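Local coordinates for protein response regulator (Caulobacter vibrioides, PDB 3N0R) that probably relays a general stress signal by pairing a phosphorylatable receiver domain with a sigma-like domain that sequesters an anti-sigma factor, at residues A160-I165 with T202-G207; I166-V171 with I213-G218. The protein carries 1 engineered substitution. One frame throughout, in Å; residues are numbered along the deposited sequence.

Contact 1: residues A160-I165 with T202-G207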
loop_
_atom_site.group_PDB
_atom_site.type_symbol
_atom_site.label_atom_id
_atom_site.label_comp_id
_atom_site.label_asym_id
_atom_site.label_seq_id
_atom_site.Cartn_x
_atom_site.Cartn_y
_atom_site.Cartn_z
ATOM N N ALA A 160 -19.449 1.394 3.571
ATOM C CA ALA A 160 -19.277 0.312 4.533
ATOM C C ALA A 160 -19.389 -1.023 3.812
ATOM O O ALA A 160 -20.280 -1.224 2.976
ATOM C CB ALA A 160 -20.328 0.397 5.632
ATOM N N THR A 161 -18.506 -1.942 4.152
ATOM C CA THR A 161 -18.580 -3.263 3.566
ATOM C C THR A 161 -18.433 -4.333 4.634
ATOM O O THR A 161 -18.164 -4.037 5.806
ATOM C CB THR A 161 -17.550 -3.431 2.436
ATOM O OG1 THR A 161 -17.814 -4.632 1.697
ATOM C CG2 THR A 161 -16.132 -3.431 2.981
ATOM N N GLU A 162 -18.642 -5.574 4.221
ATOM C CA GLU A 162 -18.506 -6.709 5.116
ATOM C C GLU A 162 -17.087 -7.246 5.058
ATOM O O GLU A 162 -16.543 -7.465 3.975
ATOM C CB GLU A 162 -19.498 -7.804 4.730
ATOM C CG GLU A 162 -20.941 -7.392 4.920
ATOM C CD GLU A 162 -21.915 -8.505 4.605
ATOM O OE1 GLU A 162 -21.462 -9.632 4.312
ATOM O OE2 GLU A 162 -23.136 -8.250 4.651
ATOM N N VAL A 163 -16.494 -7.447 6.227
ATOM C CA VAL A 163 -15.092 -7.816 6.324
ATOM C C VAL A 163 -14.912 -9.119 7.082
ATOM O O VAL A 163 -15.448 -9.287 8.184
ATOM C CB VAL A 163 -14.292 -6.702 7.029
ATOM C CG1 VAL A 163 -12.821 -7.055 7.074
ATOM C CG2 VAL A 163 -14.513 -5.373 6.312
ATOM N N LEU A 164 -14.146 -10.035 6.491
ATOM C CA LEU A 164 -13.721 -11.265 7.166
ATOM C C LEU A 164 -12.264 -11.115 7.585
ATOM O O LEU A 164 -11.420 -10.688 6.785
ATOM C CB LEU A 164 -13.853 -12.457 6.212
ATOM C CG LEU A 164 -13.243 -13.774 6.691
ATOM C CD1 LEU A 164 -13.961 -14.287 7.941
ATOM C CD2 LEU A 164 -13.317 -14.817 5.587
ATOM N N ILE A 165 -11.977 -11.449 8.839
ATOM C CA ILE A 165 -10.606 -11.454 9.336
ATOM C C ILE A 165 -10.170 -12.902 9.539
ATOM O O ILE A 165 -10.920 -13.695 10.105
ATOM C CB ILE A 165 -10.512 -10.676 10.672
ATOM C CG1 ILE A 165 -10.861 -9.200 10.454
ATOM C CG2 ILE A 165 -9.122 -10.836 11.302
ATOM C CD1 ILE A 165 -11.208 -8.465 11.706
ATOM N N THR A 202 -18.545 -19.619 3.151
ATOM C CA THR A 202 -19.669 -20.422 2.692
ATOM C C THR A 202 -21.005 -19.826 3.148
ATOM O O THR A 202 -22.005 -19.885 2.431
ATOM C CB THR A 202 -19.516 -21.873 3.159
ATOM O OG1 THR A 202 -18.293 -22.402 2.632
ATOM C CG2 THR A 202 -20.672 -22.729 2.678
ATOM N N ARG A 203 -21.012 -19.215 4.328
ATOM C CA ARG A 203 -22.214 -18.549 4.819
ATOM C C ARG A 203 -22.473 -17.219 4.119
ATOM O O ARG A 203 -23.620 -16.903 3.782
ATOM C CB ARG A 203 -22.148 -18.336 6.330
ATOM C CG ARG A 203 -22.567 -19.544 7.130
ATOM C CD ARG A 203 -22.803 -19.192 8.589
ATOM N NE ARG A 203 -23.441 -20.293 9.302
ATOM C CZ ARG A 203 -22.837 -21.444 9.573
ATOM N NH1 ARG A 203 -21.584 -21.633 9.186
ATOM N NH2 ARG A 203 -23.480 -22.403 10.225
ATOM N N ARG A 204 -21.416 -16.435 3.900
ATOM C CA ARG A 204 -21.575 -15.130 3.278
ATOM C C ARG A 204 -20.267 -14.691 2.635
ATOM O O ARG A 204 -19.221 -14.758 3.259
ATOM C CB ARG A 204 -22.001 -14.107 4.333
ATOM C CG ARG A 204 -22.637 -12.844 3.779
ATOM C CD ARG A 204 -23.336 -12.074 4.890
ATOM N NE ARG A 204 -24.323 -11.095 4.425
ATOM C CZ ARG A 204 -24.332 -10.504 3.230
ATOM N NH1 ARG A 204 -23.396 -10.764 2.326
ATOM N NH2 ARG A 204 -25.289 -9.629 2.941
ATOM N N THR A 205 -20.319 -14.254 1.382
ATOM C CA THR A 205 -19.125 -13.748 0.721
ATOM C C THR A 205 -18.837 -12.331 1.214
ATOM O O THR A 205 -19.690 -11.458 1.135
ATOM C CB THR A 205 -19.274 -13.745 -0.815
ATOM O OG1 THR A 205 -19.669 -15.048 -1.257
ATOM C CG2 THR A 205 -17.962 -13.355 -1.488
ATOM N N PRO A 206 -17.631 -12.100 1.738
ATOM C CA PRO A 206 -17.300 -10.766 2.247
ATOM C C PRO A 206 -16.938 -9.807 1.112
ATOM O O PRO A 206 -16.719 -10.245 -0.020
ATOM C CB PRO A 206 -16.077 -11.036 3.120
ATOM C CG PRO A 206 -15.422 -12.185 2.472
ATOM C CD PRO A 206 -16.517 -13.046 1.908
ATOM N N GLY A 207 -16.855 -8.515 1.425
ATOM C CA GLY A 207 -16.368 -7.524 0.482
ATOM C C GLY A 207 -14.885 -7.244 0.634
ATOM O O GLY A 207 -14.290 -6.540 -0.183
#
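At the N-terminal end of the receiver domain's parallel sheet, the first residues of strand 162-166 meet the loop that leads from helix 194-203 into strand 208-212, and Glu162 and Arg204 carry much of the contact. The Glu162 carboxylate lies over one face of the Arg204 guanidinium, its CD 3.3 Å above the plane and centred on it. The two planes stand 81° apart. Glu162 OE1 is 3.0 Å from Arg204 NH1, but no N-H points at the oxygen, and the salt bridge rests on charge alone. Arg204 reaches this place with CG anti to its own N (chi1 -161°) and a chain extended as far as NE, while Glu162, extended beyond CG, meets it at about a right angle. In the alpha/beta fold of response regulators, with strand order 2-1-3-4-5, this loop brings the chain back beside the first strand. Just ahead of the strand pairing, Gly207 N donates to Glu162 O over 2.8 Å, tilted 23° from the carbonyl plane; Leu164 is then bonded through its backbone to Leu208 and Leu210. Pro206 packs alongside: its CB lies 3.7 Å from Glu162 O and 4.1 Å from Leu164 CB. Leu164 also packs on Ala200 and Val201 of helix 194-203. Thr161 OG1 sits 3.5 Å from Gly207 CA, where the glycine presents no side chain.

Contact 2: residues I166-V171 with I213-G218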
loop_
_atom_site.group_PDB
_atom_site.type_symbol
_atom_site.label_atom_id
_atom_site.label_comp_id
_atom_site.label_asym_id
_atom_site.label_seq_id
_atom_site.Cartn_x
_atom_site.Cartn_y
_atom_site.Cartn_z
ATOM N N ILE A 166 -8.973 -13.245 9.064
ATOM C CA ILE A 166 -8.395 -14.569 9.297
ATOM C C ILE A 166 -7.100 -14.387 10.086
ATOM O O ILE A 166 -6.073 -13.966 9.547
ATOM C CB ILE A 166 -8.143 -15.358 7.987
ATOM C CG1 ILE A 166 -9.381 -15.329 7.074
ATOM C CG2 ILE A 166 -7.722 -16.788 8.306
ATOM C CD1 ILE A 166 -9.137 -15.873 5.670
ATOM N N GLU A 167 -7.178 -14.662 11.380
ATOM C CA GLU A 167 -6.095 -14.372 12.304
ATOM C C GLU A 167 -6.302 -15.226 13.537
ATOM O O GLU A 167 -7.393 -15.239 14.107
ATOM C CB GLU A 167 -6.120 -12.887 12.687
ATOM C CG GLU A 167 -5.067 -12.492 13.705
ATOM C CD GLU A 167 -3.668 -12.767 13.216
ATOM O OE1 GLU A 167 -2.983 -13.628 13.804
ATOM O OE2 GLU A 167 -3.254 -12.122 12.231
ATOM N N ASP A 168 -5.261 -15.932 13.962
ATOM C CA ASP A 168 -5.380 -16.797 15.137
ATOM C C ASP A 168 -4.758 -16.216 16.407
ATOM O O ASP A 168 -5.041 -16.689 17.500
ATOM C CB ASP A 168 -4.855 -18.215 14.860
ATOM C CG ASP A 168 -3.404 -18.238 14.441
ATOM O OD1 ASP A 168 -2.847 -17.180 14.087
ATOM O OD2 ASP A 168 -2.822 -19.342 14.452
ATOM N N GLU A 169 -3.914 -15.196 16.281
ATOM C CA GLU A 169 -3.355 -14.563 17.475
ATOM C C GLU A 169 -4.441 -13.679 18.067
ATOM O O GLU A 169 -4.866 -12.730 17.430
ATOM C CB GLU A 169 -2.136 -13.712 17.129
ATOM C CG GLU A 169 -0.911 -14.480 16.701
ATOM C CD GLU A 169 0.341 -13.635 16.830
ATOM O OE1 GLU A 169 0.649 -12.872 15.893
ATOM O OE2 GLU A 169 1.003 -13.712 17.886
ATOM N N PRO A 170 -4.901 -13.986 19.291
ATOM C CA PRO A 170 -6.141 -13.328 19.723
ATOM C C PRO A 170 -6.050 -11.816 19.940
ATOM O O PRO A 170 -7.004 -11.120 19.602
ATOM C CB PRO A 170 -6.494 -14.041 21.033
ATOM C CG PRO A 170 -5.242 -14.685 21.474
ATOM C CD PRO A 170 -4.449 -15.012 20.241
ATOM N N VAL A 171 -4.953 -11.308 20.499
ATOM C CA VAL A 171 -4.847 -9.864 20.700
ATOM C C VAL A 171 -4.816 -9.150 19.352
ATOM O O VAL A 171 -5.442 -8.103 19.177
ATOM C CB VAL A 171 -3.603 -9.490 21.525
ATOM C CG1 VAL A 171 -3.392 -7.977 21.506
ATOM C CG2 VAL A 171 -3.745 -9.996 22.950
ATOM N N ILE A 213 -0.565 -14.065 6.991
ATOM C CA ILE A 213 0.245 -14.835 6.058
ATOM C C ILE A 213 0.591 -16.216 6.623
ATOM O O ILE A 213 0.880 -17.147 5.875
ATOM C CB ILE A 213 1.546 -14.071 5.709
ATOM C CG1 ILE A 213 2.145 -14.577 4.394
ATOM C CG2 ILE A 213 2.547 -14.151 6.857
ATOM C CD1 ILE A 213 1.306 -14.252 3.184
ATOM N N GLN A 214 0.571 -16.342 7.945
ATOM C CA GLN A 214 0.985 -17.590 8.569
ATOM C C GLN A 214 0.273 -17.826 9.883
ATOM O O GLN A 214 0.526 -17.136 10.870
ATOM C CB GLN A 214 2.496 -17.585 8.802
ATOM C CG GLN A 214 3.085 -18.950 9.100
ATOM C CD GLN A 214 4.585 -18.962 8.927
ATOM O OE1 GLN A 214 5.285 -18.077 9.423
ATOM N NE2 GLN A 214 5.088 -19.953 8.202
ATOM N N LEU A 215 -0.610 -18.817 9.889
ATOM C CA LEU A 215 -1.296 -19.229 11.101
ATOM C C LEU A 215 -0.401 -20.133 11.953
ATOM O O LEU A 215 0.781 -20.318 11.655
ATOM C CB LEU A 215 -2.606 -19.938 10.751
ATOM C CG LEU A 215 -3.591 -19.124 9.903
ATOM C CD1 LEU A 215 -4.815 -19.952 9.529
ATOM C CD2 LEU A 215 -4.007 -17.845 10.629
ATOM N N ALA A 216 -0.977 -20.699 13.008
ATOM C CA ALA A 216 -0.231 -21.513 13.966
ATOM C C ALA A 216 0.322 -22.798 13.351
ATOM O O ALA A 216 1.381 -23.284 13.754
ATOM C CB ALA A 216 -1.106 -21.836 15.172
ATOM N N ASP A 217 -0.399 -23.352 12.381
ATOM C CA ASP A 217 0.027 -24.587 11.728
ATOM C C ASP A 217 1.060 -24.319 10.636
ATOM O O ASP A 217 1.525 -25.242 9.968
ATOM C CB ASP A 217 -1.179 -25.335 11.146
ATOM C CG ASP A 217 -1.878 -24.553 10.047
ATOM O OD1 ASP A 217 -1.577 -23.352 9.887
ATOM O OD2 ASP A 217 -2.735 -25.137 9.350
ATOM N N GLY A 218 1.420 -23.050 10.465
ATOM C CA GLY A 218 2.370 -22.657 9.442
ATOM C C GLY A 218 1.706 -22.384 8.106
ATOM O O GLY A 218 2.362 -21.965 7.154
HETATM O O HOH W 1 -0.328 -16.387 13.418
#
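The Asp168 carboxylate is the flat group that bridges this contact, which joins the loops after the first and third strands of the receiver fold at the C-terminal end of its parallel sheet. Leu215 lies over one face of the Asp168 carboxylate, its CD2 3.7 Å from Asp168 OD1 and its CB 3.8 Å from Asp168 OD2. That second oxygen also takes a weak hydrogen bond from Ala216 N, 2.7 Å long and bent to 127° at the hydrogen. Asp168 CG stands between its own N and carbonyl carbon (chi1 59°), which turns the carboxylate toward the turn 215-218. This is a type I beta turn, closed by Gly218 N on Leu215 O. Deeper in, Ile166 CG2 meets Leu215 CD1 in a loose apolar contact at 4.5 Å. The loops border Asp212, the predicted phosphorylation site, unmodified here; Glu167 OE2 lies close to Asp212 OD2, as in the acidic pocket of receiver domains. Glu167 OE1 uses its anti lone pair to accept from Glu169 N, at the N-cap position of helix 170-182. A water completes the bridge, donating to Asp168 OD1 at 2.7 Å and to Gln214 O at 2.8 Å.

Overall arrangement
Both contacts join the first strand of the receiver sheet and the chain just beyond it to the region of the third, strand 208-212, but at opposite ends, with centres about 19 Å apart. Contact 1 lies where strands 162-166 and 208-212 begin, contact 2 where they have ended. The first is partly buried: a backbone bond and an apolar part accompany a charge pair that includes the exposed Arg204. The second is largely buried, yet its polar link runs from a carboxylate to backbone N-H and water, without a cationic partner across the segments. Only contact 2 borders the predicted phosphorylation site; contact 1 is structural packing at the far end.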